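Long-range contacts in uncharacterized protein, toxin (Helicobacter pylori, PDB 4LTT), which is a type II toxin-antitoxin toxin of the RelE family, YafQ subfamily, and probably acts as an RNA endonuclease that cleaves mRNA: residues Lys54-Glu58 / Leu67-Val71; Asp13-Leu17 / Arg80-Glu86; Met1-Asn5 / Ile31-Lys37. All blocks are in the same frame, centred on the assembly; numbering follows the deposited sequence.

Contact 1. Residues Lys54-Glu58 / Leu67-Val71; sequences KPFRE and LVYLV
Arg57 and Tyr69 form a hydrogen-bonded pair in the antiparallel beta hairpin of strands 57-60 and 65-72, part of the mixed sheet of this RelE-type toxin. Arg57 N gives a nearly straight bond to Tyr69 O at 2.8 Å, and Tyr69 N returns one to Arg57 O at 2.9 Å. Glu58 and Val68 follow as a non-hydrogen-bonded pair. Glu58 CA makes a CA-H...O contact with Leu67 O at 3.2 Å. Glu58 binds copper in another structure of this protein; none is bound here.

The apolar contacts involve Pro55 and Phe56, just before the strand. Leu70 CB sits over one face of the Phe56 ring, a CH-pi contact 3.9 Å from the centroid. Pro55, after a cis peptide bond, places its CG 3.8 Å from Leu70 CD1.

On the face opposite Glu58 and Val68, Arg57 and Tyr69 lie side by side. Arg57 CB makes a CH-pi contact over one face of the Tyr69 ring, toward its rim. Asp46 binds both polar ends, with a salt bridge to Arg57 NH2 and a hydrogen bond to Tyr69 OH. The arginine chain turns at chi3 (65°). Its NE donates a bent bond of 3.1 Å to Tyr69 OH, which lies in the guanidinium plane.

Contact 2. Residues Asp13-Leu17 / Arg80-Glu86; sequences DFDKL and RLGSHSE
Asp13 receives three hydrogen bonds from Arg80 and Leu81. Arg80 meets the carboxylate side-on. Its NE gives a nearly straight bond to Asp13 OD2 at 2.7 Å, and its NH2 gives a longer one to Asp13 OD1 at 3.1 Å. Both oxygens use their syn lone pairs. The guanidinium and carboxylate planes are 32° apart. The arginine chain folds at chi2 (-59°) and chi3 (-57°), which brings the guanidinium beside the aspartate. Asp13 OD2 also accepts from Leu81 N at 2.8 Å, on the anti side, tilted out of the carboxylate plane. From these two residues OD2 thus has two donors and OD1 one, which should fix the rotation of the carboxylate and would probably favour its charged form.

The contact packs helix 8-19 against the end of strand 75-82, where the chain passes into helix 84-88. Ser83 is the N-cap of that last helix and forms a capping box with Glu86. Glu86 N donates to Ser83 OG, and Ser83 N donates to Glu86 OE1 at 2.9 Å. The other oxygen, Glu86 OE2, takes a salt bridge from Lys16 NZ at 2.8 Å. The lysine reaches it with an extended chain and comes from above the carboxylate plane. His84, the predicted proton donor and a copper ligand in another structure of the protein, lies in the same helix.

One water bridges Asp13 O and Leu81 O. A second lies near Asp13 OD1, with a weak bond to Glu86 OE1. Leu17 CD1 touches Leu81 CD2 at 3.6 Å, and the same Leu81 methyl meets the edge of the Phe14 ring.

Contact 3. Residues Met1-Asn5 / Ile31-Lys37; sequences MLKLN and ILTLRKK
Arg35 grips the carbonyl oxygen of Leu2 side-on. Its CG is anti to the carbonyl carbon (chi1 -73°), and the chain turns at chi3 (69°). The turn presents NE and NH2 to the same acceptor. Arg35 NE reaches Leu2 O at 2.8 Å and Arg35 NH2 reaches it at 2.9 Å. The oxygen lies in the guanidinium plane and accepts from both nitrogens. The backbone answers in the other direction, with Leu2 N donating to Arg35 O at 3.0 Å.

Both faces of the guanidinium are covered. The extended Met1 side chain lays SD over its centre, 3.8 Å from Arg35 CZ. Leu4 CG lies over the opposite face and packs on Arg35 CD. Further along, Met1 CE presses on Leu32 CD1 at 3.4 Å, a tight contact. Leu4 CD2 meets Ile31 CG2 at 3.9 Å. The two methyls of Leu2 meet the helix end: CD1 touches Leu34 O, and CD2 meets the CE of the extended Lys37 chain. Lys37 has positive phi (57°) and closes the helix in a Schellman motif.

The contact joins the C-terminal end of helix 25-35 to the N-terminal residues and the start of edge strand 3-6. That strand runs parallel to strand 75-82, whose Leu76 and Leu78 pack under Arg35, Leu34 and Ile31 of the helix.

From the N terminus, strand 3-6 leads into helix 8-19 and then helix 25-35. Contact 3 closes this first loop by bringing the end of helix 25-35 back to the chain start. Contact 2 opens inside that loop, at 13-17, and closes near the C terminus at 80-86, so contacts 2 and 3 cross. Contact 1 comes after contact 3 has closed and is nested within contact 2. All three reach the same sheet. Contact 1 touches contact 2 where Val68 N probably hydrogen-bonds to Arg80 O, and contact 3 where Tyr69 packs on Leu34. Contacts 2 and 3 do not touch and tie different helices to the sheet.

Contact 1. Residues Lys54-Glu58 / Leu67-Val71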
ATOM      1  N   LYS A  54      -4.943 -13.037   1.586  1.00  9.77           N
ATOM      2  CA  LYS A  54      -5.605 -12.719   2.834  1.00 10.71           C
ATOM      3  C   LYS A  54      -4.601 -12.765   3.979  1.00 11.23           C
ATOM      4  O   LYS A  54      -3.697 -13.644   3.956  1.00 12.31           O
ATOM      5  CB  LYS A  54      -6.765 -13.691   3.168  1.00 10.93           C
ATOM      6  CG  LYS A  54      -7.919 -13.590   2.178  1.00 12.06           C
ATOM      7  CD  LYS A  54      -9.097 -14.390   2.743  1.00 15.39           C
ATOM      8  CE  LYS A  54     -10.339 -14.236   1.982  1.00 18.43           C
ATOM      9  NZ  LYS A  54     -11.435 -14.702   2.913  1.00 20.48           N
ATOM     10  N   PRO A  55      -4.710 -11.878   4.974  1.00 10.08           N
ATOM     11  CA  PRO A  55      -5.736 -10.926   5.216  1.00  9.01           C
ATOM     12  C   PRO A  55      -5.429  -9.478   4.689  1.00  7.62           C
ATOM     13  O   PRO A  55      -6.014  -8.529   5.090  1.00  7.52           O
ATOM     14  CB  PRO A  55      -5.820 -10.898   6.772  1.00 10.70           C
ATOM     15  CG  PRO A  55      -4.344 -11.053   7.142  1.00 11.43           C
ATOM     16  CD  PRO A  55      -3.808 -12.037   6.157  1.00 11.15           C
ATOM     17  N   PHE A  56      -4.480  -9.357   3.735  1.00  7.16           N
ATOM     18  CA  PHE A  56      -4.070  -8.051   3.276  1.00  6.28           C
ATOM     19  C   PHE A  56      -5.154  -7.341   2.515  1.00  5.89           C
ATOM     20  O   PHE A  56      -6.074  -7.968   1.953  1.00  6.71           O
ATOM     21  CB  PHE A  56      -2.753  -8.160   2.466  1.00  6.95           C
ATOM     22  CG  PHE A  56      -1.566  -8.424   3.382  1.00  8.27           C
ATOM     23  CD1 PHE A  56      -0.741  -7.372   3.811  1.00  8.34           C
ATOM     24  CD2 PHE A  56      -1.313  -9.668   3.896  1.00  9.88           C
ATOM     25  CE1 PHE A  56       0.347  -7.601   4.674  1.00  9.34           C
ATOM     26  CE2 PHE A  56      -0.216  -9.897   4.781  1.00  9.67           C
ATOM     27  CZ  PHE A  56       0.563  -8.836   5.183  1.00  9.84           C
ATOM     28  N   ARG A  57      -5.013  -6.042   2.431  1.00  5.87           N
ATOM     29  CA  ARG A  57      -5.894  -5.153   1.649  1.00  6.50           C
ATOM     30  C   ARG A  57      -5.064  -4.459   0.587  1.00  6.39           C
ATOM     31  O   ARG A  57      -3.818  -4.398   0.647  1.00  6.80           O
ATOM     32  CB  ARG A  57      -6.530  -4.088   2.576  1.00  6.63           C
ATOM     33  CG  ARG A  57      -7.447  -4.718   3.653  1.00  7.59           C
ATOM     34  CD  ARG A  57      -8.139  -3.622   4.516  1.00  8.85           C
ATOM     35  NE  ARG A  57      -9.049  -2.810   3.756  1.00  8.23           N
ATOM     36  CZ  ARG A  57     -10.277  -3.143   3.409  1.00  7.86           C
ATOM     37  NH1 ARG A  57     -10.770  -4.333   3.778  1.00  7.60           N
ATOM     38  NH2 ARG A  57     -10.962  -2.347   2.614  1.00  8.06           N
ATOM     39  N   GLU A  58      -5.760  -3.841  -0.349  1.00  6.83           N
ATOM     40  CA  GLU A  58      -5.107  -3.169  -1.495  1.00  7.45           C
ATOM     41  C   GLU A  58      -5.875  -1.835  -1.757  1.00  6.81           C
ATOM     42  O   GLU A  58      -7.114  -1.841  -1.740  1.00  6.77           O
ATOM     43  CB  GLU A  58      -5.264  -4.044  -2.771  1.00  8.97           C
ATOM     44  CG  GLU A  58      -4.566  -3.436  -4.006  1.00 11.26           C
ATOM     45  CD  GLU A  58      -5.138  -4.043  -5.290  1.00 12.18           C
ATOM     46  OE1 GLU A  58      -4.661  -5.125  -5.633  1.00 16.70           O
ATOM     47  OE2 GLU A  58      -6.056  -3.517  -5.934  1.00 15.32           O
ATOM     48  N   LEU A  67      -0.957  -0.058  -3.349  1.00  6.74           N
ATOM     49  CA  LEU A  67      -0.390  -0.257  -2.012  1.00  5.88           C
ATOM     50  C   LEU A  67      -1.069  -1.509  -1.418  1.00  5.97           C
ATOM     51  O   LEU A  67      -2.314  -1.574  -1.333  1.00  6.83           O
ATOM     52  CB  LEU A  67      -0.694   0.985  -1.165  1.00  5.86           C
ATOM     53  CG  LEU A  67      -0.295   0.825   0.326  1.00  6.04           C
ATOM     54  CD1 LEU A  67       1.216   0.740   0.480  1.00  6.77           C
ATOM     55  CD2 LEU A  67      -0.894   1.972   1.146  1.00  7.34           C
ATOM     56  N   VAL A  68      -0.271  -2.455  -0.944  1.00  5.98           N
ATOM     57  CA  VAL A  68      -0.766  -3.650  -0.239  1.00  6.27           C
ATOM     58  C   VAL A  68      -0.409  -3.479   1.205  1.00  5.54           C
ATOM     59  O   VAL A  68       0.793  -3.202   1.518  1.00  6.14           O
ATOM     60  CB  VAL A  68      -0.194  -4.939  -0.839  1.00  6.43           C
ATOM     61  CG1 VAL A  68      -0.692  -6.147  -0.041  1.00  6.65           C
ATOM     62  CG2 VAL A  68      -0.621  -5.075  -2.302  1.00  7.38           C
ATOM     63  N   TYR A  69      -1.396  -3.590   2.108  1.00  5.43           N
ATOM     64  CA  TYR A  69      -1.184  -3.221   3.519  1.00  5.58           C
ATOM     65  C   TYR A  69      -2.047  -4.062   4.379  1.00  5.37           C
ATOM     66  O   TYR A  69      -2.978  -4.742   3.924  1.00  6.02           O
ATOM     67  CB  TYR A  69      -1.462  -1.708   3.743  1.00  5.36           C
ATOM     68  CG  TYR A  69      -2.922  -1.379   3.614  1.00  5.32           C
ATOM     69  CD1 TYR A  69      -3.749  -1.435   4.747  1.00  5.65           C
ATOM     70  CD2 TYR A  69      -3.495  -1.045   2.419  1.00  6.01           C
ATOM     71  CE1 TYR A  69      -5.104  -1.116   4.634  1.00  5.37           C
ATOM     72  CE2 TYR A  69      -4.850  -0.782   2.290  1.00  5.66           C
ATOM     73  CZ  TYR A  69      -5.660  -0.829   3.413  1.00  5.72           C
ATOM     74  OH  TYR A  69      -7.005  -0.564   3.322  1.00  6.86           O
ATOM     75  N   LEU A  70      -1.794  -4.007   5.686  1.00  5.30           N
ATOM     76  CA  LEU A  70      -2.576  -4.741   6.678  1.00  5.94           C
ATOM     77  C   LEU A  70      -2.568  -3.981   7.985  1.00  6.26           C
ATOM     78  O   LEU A  70      -1.502  -3.613   8.506  1.00  6.22           O
ATOM     79  CB  LEU A  70      -1.982  -6.155   6.887  1.00  6.74           C
ATOM     80  CG  LEU A  70      -2.635  -6.976   7.999  1.00  6.62           C
ATOM     81  CD1 LEU A  70      -4.068  -7.324   7.707  1.00  8.04           C
ATOM     82  CD2 LEU A  70      -1.825  -8.235   8.203  1.00  8.66           C
ATOM     83  N   VAL A  71      -3.725  -3.870   8.620  1.00  6.72           N
ATOM     84  CA  VAL A  71      -3.789  -3.403  10.005  1.00  7.12           C
ATOM     85  C   VAL A  71      -3.769  -4.653  10.887  1.00  7.93           C
ATOM     86  O   VAL A  71      -4.661  -5.523  10.744  1.00  8.28           O
ATOM     87  CB  VAL A  71      -5.059  -2.580  10.213  1.00  7.54           C
ATOM     88  CG1 VAL A  71      -5.257  -2.256  11.712  1.00 10.17           C
ATOM     89  CG2 VAL A  71      -5.006  -1.306   9.456  1.00  9.73           C
TER

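Contact 2. Residues Asp13-Leu17 / Arg80-Glu86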
ATOM      1  N   ASP A  13      10.460  -1.419  -2.993  1.00  7.57           N
ATOM      2  CA  ASP A  13       9.511  -0.942  -4.021  1.00  7.02           C
ATOM      3  C   ASP A  13       9.473   0.561  -4.054  1.00  6.81           C
ATOM      4  O   ASP A  13       9.406   1.209  -5.121  1.00  7.78           O
ATOM      5  CB  ASP A  13       8.117  -1.392  -3.579  1.00  7.80           C
ATOM      6  CG  ASP A  13       7.819  -2.823  -3.846  1.00  8.92           C
ATOM      7  OD1 ASP A  13       8.535  -3.581  -4.585  1.00 10.56           O
ATOM      8  OD2 ASP A  13       6.738  -3.311  -3.380  1.00 10.05           O
ATOM      9  N   PHE A  14       9.429   1.220  -2.905  1.00  7.43           N
ATOM     10  CA  PHE A  14       9.320   2.662  -2.813  1.00  7.65           C
ATOM     11  C   PHE A  14      10.578   3.324  -3.419  1.00  7.33           C
ATOM     12  O   PHE A  14      10.474   4.254  -4.201  1.00  7.98           O
ATOM     13  CB  PHE A  14       9.170   3.072  -1.350  1.00  7.45           C
ATOM     14  CG  PHE A  14       9.099   4.567  -1.153  1.00  8.97           C
ATOM     15  CD1 PHE A  14       7.890   5.221  -1.204  1.00  9.70           C
ATOM     16  CD2 PHE A  14      10.255   5.321  -0.934  1.00 11.05           C
ATOM     17  CE1 PHE A  14       7.807   6.625  -1.096  1.00 10.82           C
ATOM     18  CE2 PHE A  14      10.186   6.696  -0.793  1.00 13.41           C
ATOM     19  CZ  PHE A  14       8.936   7.348  -0.861  1.00 12.94           C
ATOM     20  N   ASP A  15      11.742   2.764  -3.118  1.00  7.85           N
ATOM     21  CA  ASP A  15      13.017   3.348  -3.608  1.00  8.51           C
ATOM     22  C   ASP A  15      13.055   3.224  -5.133  1.00  8.71           C
ATOM     23  O   ASP A  15      13.469   4.184  -5.813  1.00  8.86           O
ATOM     24  CB  ASP A  15      14.162   2.577  -3.016  1.00 10.99           C
ATOM     25  CG  ASP A  15      14.369   2.886  -1.518  1.00 13.21           C
ATOM     26  OD1 ASP A  15      13.702   3.728  -0.934  1.00 14.44           O
ATOM     27  OD2 ASP A  15      15.253   2.210  -0.930  1.00 16.04           O
ATOM     28  N   LYS A  16      12.605   2.121  -5.683  1.00  9.79           N
ATOM     29  CA  LYS A  16      12.502   1.914  -7.131  1.00  9.57           C
ATOM     30  C   LYS A  16      11.547   2.919  -7.730  1.00  9.26           C
ATOM     31  O   LYS A  16      11.859   3.569  -8.763  1.00  9.18           O
ATOM     32  CB  LYS A  16      11.956   0.497  -7.427  1.00 12.14           C
ATOM     33  CG  LYS A  16      11.649   0.180  -8.906  1.00 14.25           C
ATOM     34  CD  LYS A  16      10.790  -1.079  -9.077  1.00 17.43           C
ATOM     35  CE  LYS A  16      10.398  -1.252 -10.549  1.00 22.53           C
ATOM     36  NZ  LYS A  16       9.945  -2.638 -10.834  1.00 28.28           N
ATOM     37  N   LEU A  17      10.379   3.113  -7.122  1.00  7.54           N
ATOM     38  CA  LEU A  17       9.440   4.127  -7.646  1.00  7.98           C
ATOM     39  C   LEU A  17      10.033   5.505  -7.639  1.00  8.15           C
ATOM     40  O   LEU A  17       9.798   6.271  -8.602  1.00  7.59           O
ATOM     41  CB  LEU A  17       8.110   4.056  -6.885  1.00  8.00           C
ATOM     42  CG  LEU A  17       7.096   3.063  -7.473  1.00  9.23           C
ATOM     43  CD1 LEU A  17       6.090   2.646  -6.427  1.00  8.90           C
ATOM     44  CD2 LEU A  17       6.443   3.613  -8.687  1.00 11.66           C
ATOM     45  N   ARG A  80       3.728  -3.892  -0.004  1.00  6.54           N
ATOM     46  CA  ARG A  80       4.215  -3.725  -1.365  1.00  6.66           C
ATOM     47  C   ARG A  80       3.665  -2.421  -1.855  1.00  6.79           C
ATOM     48  O   ARG A  80       2.612  -1.927  -1.433  1.00  6.12           O
ATOM     49  CB  ARG A  80       3.640  -4.809  -2.356  1.00  7.88           C
ATOM     50  CG  ARG A  80       4.063  -6.244  -2.142  1.00  9.94           C
ATOM     51  CD  ARG A  80       5.550  -6.393  -2.221  1.00 10.50           C
ATOM     52  NE  ARG A  80       6.140  -5.930  -3.487  1.00 12.05           N
ATOM     53  CZ  ARG A  80       6.395  -6.627  -4.589  1.00 11.46           C
ATOM     54  NH1 ARG A  80       6.100  -7.931  -4.645  1.00 14.37           N
ATOM     55  NH2 ARG A  80       7.067  -6.066  -5.591  1.00 13.49           N
ATOM     56  N   LEU A  81       4.353  -1.857  -2.864  1.00  6.86           N
ATOM     57  CA  LEU A  81       3.906  -0.653  -3.540  1.00  6.72           C
ATOM     58  C   LEU A  81       4.360  -0.772  -4.976  1.00  7.46           C
ATOM     59  O   LEU A  81       5.563  -0.700  -5.277  1.00  8.79           O
ATOM     60  CB  LEU A  81       4.577   0.544  -2.884  1.00  6.79           C
ATOM     61  CG  LEU A  81       4.134   1.930  -3.460  1.00  6.01           C
ATOM     62  CD1 LEU A  81       2.685   2.281  -3.064  1.00  7.61           C
ATOM     63  CD2 LEU A  81       5.113   3.034  -2.962  1.00  7.39           C
ATOM     64  N   GLY A  82       3.456  -0.979  -5.895  1.00  7.11           N
ATOM     65  CA  GLY A  82       3.915  -1.154  -7.304  1.00  7.36           C
ATOM     66  C   GLY A  82       2.768  -1.578  -8.186  1.00  6.54           C
ATOM     67  O   GLY A  82       1.599  -1.496  -7.829  1.00  7.43           O
ATOM     68  N   SER A  83       3.072  -1.983  -9.418  1.00  7.88           N
ATOM     69  CA  SER A  83       2.056  -2.314 -10.394  1.00  7.88           C
ATOM     70  C   SER A  83       1.389  -3.665 -10.086  1.00  7.77           C
ATOM     71  O   SER A  83       1.950  -4.502  -9.424  1.00  8.05           O
ATOM     72  CB  SER A  83       2.642  -2.386 -11.807  1.00  8.87           C
ATOM     73  OG  SER A  83       3.475  -3.460 -11.923  1.00  9.96           O
ATOM     74  N   HIS A  84       0.248  -3.883 -10.697  1.00  8.81           N
ATOM     75  CA  HIS A  84      -0.398  -5.165 -10.610  1.00  8.70           C
ATOM     76  C   HIS A  84       0.523  -6.291 -11.058  1.00  8.62           C
ATOM     77  O   HIS A  84       0.658  -7.302 -10.398  1.00  9.52           O
ATOM     78  CB  HIS A  84      -1.637  -5.127 -11.460  1.00  9.55           C
ATOM     79  CG  HIS A  84      -2.296  -6.445 -11.577  1.00 10.25           C
ATOM     80  ND1 HIS A  84      -3.001  -7.008 -10.580  1.00 10.28           N
ATOM     81  CD2 HIS A  84      -2.383  -7.254 -12.641  1.00 10.47           C
ATOM     82  CE1 HIS A  84      -3.485  -8.162 -10.997  1.00 11.07           C
ATOM     83  NE2 HIS A  84      -3.148  -8.314 -12.255  1.00 11.31           N
ATOM     84  N   SER A  85       1.275  -6.066 -12.141  1.00  8.49           N
ATOM     85  CA  SER A  85       2.148  -7.113 -12.607  1.00  9.88           C
ATOM     86  C   SER A  85       3.268  -7.417 -11.661  1.00  8.90           C
ATOM     87  O   SER A  85       3.582  -8.559 -11.380  1.00  9.10           O
ATOM     88  CB  SER A  85       2.719  -6.716 -13.961  1.00 11.07           C
ATOM     89  OG  SER A  85       3.720  -7.620 -14.429  1.00 17.17           O
ATOM     90  N   GLU A  86       3.859  -6.361 -11.053  1.00  8.45           N
ATOM     91  CA  GLU A  86       4.929  -6.534 -10.119  1.00 10.33           C
ATOM     92  C   GLU A  86       4.493  -7.220  -8.869  1.00 10.23           C
ATOM     93  O   GLU A  86       5.214  -8.039  -8.300  1.00 11.82           O
ATOM     94  CB  GLU A  86       5.503  -5.130  -9.740  1.00 10.12           C
ATOM     95  CG  GLU A  86       6.271  -4.498 -10.902  1.00 12.39           C
ATOM     96  CD  GLU A  86       6.509  -3.009 -10.763  1.00 15.18           C
ATOM     97  OE1 GLU A  86       5.943  -2.322  -9.854  1.00 12.22           O
ATOM     98  OE2 GLU A  86       7.224  -2.472 -11.664  1.00 19.71           O
TER
HETATM   99  O   HOH W   1       7.646  -0.371  -6.957  1.00 12.47           O
HETATM  100  O   HOH W   2       7.646  -3.245  -7.659  1.00 25.66           O

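Contact 3. Residues Met1-Asn5 / Ile31-Lys37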
ATOM      1  N   MET A   1      -2.380   6.961  16.982  1.00 13.00           N
ATOM      2  CA  MET A   1      -2.521   6.296  15.614  1.00 10.59           C
ATOM      3  C   MET A   1      -1.814   4.971  15.600  1.00 10.87           C
ATOM      4  O   MET A   1      -0.941   4.741  16.447  1.00 11.02           O
ATOM      5  CB  MET A   1      -1.739   7.102  14.593  1.00 17.97           C
ATOM      6  CG  MET A   1      -2.284   8.422  14.231  1.00 19.41           C
ATOM      7  SD  MET A   1      -1.162   8.971  12.909  1.00 16.07           S
ATOM      8  CE  MET A   1      -1.526  10.647  13.293  1.00 28.91           C
ATOM      9  N   LEU A   2      -2.056   4.108  14.578  1.00  8.09           N
ATOM     10  CA  LEU A   2      -1.273   2.909  14.395  1.00  8.14           C
ATOM     11  C   LEU A   2       0.185   3.204  14.215  1.00  8.07           C
ATOM     12  O   LEU A   2       0.566   4.204  13.608  1.00  7.11           O
ATOM     13  CB  LEU A   2      -1.811   2.144  13.191  1.00  8.24           C
ATOM     14  CG  LEU A   2      -3.226   1.564  13.315  1.00  8.22           C
ATOM     15  CD1 LEU A   2      -3.729   1.196  11.924  1.00  8.58           C
ATOM     16  CD2 LEU A   2      -3.231   0.404  14.265  1.00  9.57           C
ATOM     17  N   LYS A   3       1.029   2.303  14.734  1.00  7.76           N
ATOM     18  CA  LYS A   3       2.469   2.376  14.458  1.00  8.27           C
ATOM     19  C   LYS A   3       2.729   1.916  13.063  1.00  9.33           C
ATOM     20  O   LYS A   3       2.137   0.910  12.638  1.00 11.80           O
ATOM     21  CB  LYS A   3       3.158   1.411  15.410  1.00  9.25           C
ATOM     22  CG  LYS A   3       4.669   1.426  15.350  1.00 17.14           C
ATOM     23  CD  LYS A   3       5.147   0.626  16.574  1.00 21.25           C
ATOM     24  CE  LYS A   3       6.265  -0.363  16.267  1.00 30.10           C
ATOM     25  NZ  LYS A   3       7.510   0.402  15.956  1.00 34.74           N
ATOM     26  N   LEU A   4       3.609   2.516  12.334  1.00  7.12           N
ATOM     27  CA  LEU A   4       3.950   2.071  10.993  1.00  8.46           C
ATOM     28  C   LEU A   4       4.949   1.010  10.990  1.00  9.09           C
ATOM     29  O   LEU A   4       5.935   1.034  11.773  1.00 13.61           O
ATOM     30  CB  LEU A   4       4.571   3.203  10.236  1.00 11.88           C
ATOM     31  CG  LEU A   4       3.751   4.083   9.447  1.00 11.99           C
ATOM     32  CD1 LEU A   4       4.552   5.174   8.688  1.00 12.33           C
ATOM     33  CD2 LEU A   4       2.990   3.264   8.338  1.00 11.55           C
ATOM     34  N   ASN A   5       4.761   0.007  10.207  1.00  7.32           N
ATOM     35  CA  ASN A   5       5.699  -1.035   9.978  1.00  8.07           C
ATOM     36  C   ASN A   5       5.969  -1.155   8.491  1.00  7.47           C
ATOM     37  O   ASN A   5       5.168  -1.688   7.760  1.00  7.65           O
ATOM     38  CB  ASN A   5       5.181  -2.309  10.610  1.00  8.40           C
ATOM     39  CG  ASN A   5       6.125  -3.484  10.456  1.00  9.78           C
ATOM     40  OD1 ASN A   5       7.035  -3.453   9.653  1.00 10.81           O
ATOM     41  ND2 ASN A   5       5.876  -4.543  11.221  1.00 12.08           N
ATOM     42  N   ILE A  31      -1.524   6.967   3.778  1.00  6.08           N
ATOM     43  CA  ILE A  31      -0.964   6.301   4.921  1.00  6.28           C
ATOM     44  C   ILE A  31      -1.507   6.924   6.198  1.00  5.82           C
ATOM     45  O   ILE A  31      -1.870   6.201   7.147  1.00  6.18           O
ATOM     46  CB  ILE A  31       0.583   6.318   4.859  1.00  6.70           C
ATOM     47  CG1 ILE A  31       1.063   5.332   3.784  1.00  7.31           C
ATOM     48  CG2 ILE A  31       1.180   5.980   6.224  1.00  7.58           C
ATOM     49  CD1 ILE A  31       2.493   5.519   3.423  1.00  7.86           C
ATOM     50  N   LEU A  32      -1.562   8.262   6.263  1.00  5.77           N
ATOM     51  CA  LEU A  32      -2.048   8.875   7.485  1.00  6.35           C
ATOM     52  C   LEU A  32      -3.512   8.478   7.749  1.00  6.46           C
ATOM     53  O   LEU A  32      -3.896   8.176   8.904  1.00  7.09           O
ATOM     54  CB  LEU A  32      -1.888  10.398   7.378  1.00  7.08           C
ATOM     55  CG  LEU A  32      -2.419  11.158   8.631  1.00  7.51           C
ATOM     56  CD1 LEU A  32      -1.655  10.787   9.875  1.00  8.25           C
ATOM     57  CD2 LEU A  32      -2.395  12.672   8.350  1.00  9.51           C
ATOM     58  N   THR A  33      -4.333   8.498   6.705  1.00  6.25           N
ATOM     59  CA  THR A  33      -5.728   8.107   6.839  1.00  6.88           C
ATOM     60  C   THR A  33      -5.853   6.671   7.379  1.00  6.07           C
ATOM     61  O   THR A  33      -6.638   6.441   8.282  1.00  6.41           O
ATOM     62  CB  THR A  33      -6.419   8.214   5.475  1.00  7.41           C
ATOM     63  OG1 THR A  33      -6.320   9.597   5.063  1.00  9.82           O
ATOM     64  CG2 THR A  33      -7.871   7.837   5.512  1.00  8.92           C
ATOM     65  N   LEU A  34      -5.092   5.755   6.799  1.00  5.50           N
ATOM     66  CA  LEU A  34      -5.102   4.373   7.275  1.00  6.25           C
ATOM     67  C   LEU A  34      -4.600   4.257   8.703  1.00  6.33           C
ATOM     68  O   LEU A  34      -5.183   3.484   9.488  1.00  6.76           O
ATOM     69  CB  LEU A  34      -4.224   3.523   6.361  1.00  6.23           C
ATOM     70  CG  LEU A  34      -4.770   3.291   4.910  1.00  6.11           C
ATOM     71  CD1 LEU A  34      -3.775   2.536   4.045  1.00  6.27           C
ATOM     72  CD2 LEU A  34      -6.135   2.590   4.918  1.00  6.73           C
ATOM     73  N   ARG A  35      -3.577   5.004   9.096  1.00  6.24           N
ATOM     74  CA  ARG A  35      -3.091   4.948  10.440  1.00  6.45           C
ATOM     75  C   ARG A  35      -4.117   5.417  11.425  1.00  6.94           C
ATOM     76  O   ARG A  35      -4.139   4.966  12.604  1.00  6.98           O
ATOM     77  CB  ARG A  35      -1.850   5.856  10.600  1.00  6.87           C
ATOM     78  CG  ARG A  35      -0.607   5.263   9.929  1.00  6.88           C
ATOM     79  CD  ARG A  35       0.627   6.110  10.134  1.00  6.56           C
ATOM     80  NE  ARG A  35       1.029   6.049  11.562  1.00  7.58           N
ATOM     81  CZ  ARG A  35       1.905   6.846  12.136  1.00 10.00           C
ATOM     82  NH1 ARG A  35       2.469   7.841  11.457  1.00 13.66           N
ATOM     83  NH2 ARG A  35       2.207   6.630  13.406  1.00 11.65           N
ATOM     84  N   LYS A  36      -4.988   6.317  10.971  1.00  6.62           N
ATOM     85  CA  LYS A  36      -6.048   6.844  11.823  1.00  8.18           C
ATOM     86  C   LYS A  36      -7.312   5.999  11.762  1.00  7.83           C
ATOM     87  O   LYS A  36      -8.349   6.378  12.390  1.00  9.43           O
ATOM     88  CB  LYS A  36      -6.359   8.288  11.406  1.00  7.52           C
ATOM     89  CG  LYS A  36      -5.233   9.246  11.735  1.00  9.49           C
ATOM     90  CD  LYS A  36      -5.522  10.669  11.279  1.00 12.01           C
ATOM     91  CE  LYS A  36      -6.624  11.342  12.071  1.00 15.66           C
ATOM     92  NZ  LYS A  36      -6.794  12.826  11.760  1.00 19.44           N
ATOM     93  N   LYS A  37      -7.293   4.881  11.045  1.00  8.18           N
ATOM     94  CA  LYS A  37      -8.471   4.003  10.938  1.00  7.94           C
ATOM     95  C   LYS A  37      -9.669   4.760  10.391  1.00  9.39           C
ATOM     96  O   LYS A  37     -10.794   4.663  10.950  1.00 10.59           O
ATOM     97  CB  LYS A  37      -8.780   3.287  12.282  1.00  9.39           C
ATOM     98  CG  LYS A  37      -7.660   2.358  12.718  1.00  9.83           C
ATOM     99  CD  LYS A  37      -8.019   1.692  14.049  1.00 13.20           C
ATOM    100  CE  LYS A  37      -7.008   0.605  14.394  1.00 17.91           C
ATOM    101  NZ  LYS A  37      -7.186   0.267  15.864  1.00 21.49           N
TER
HETATM  102  O   HOH W   3       1.734   5.548  16.326  1.00 22.32           O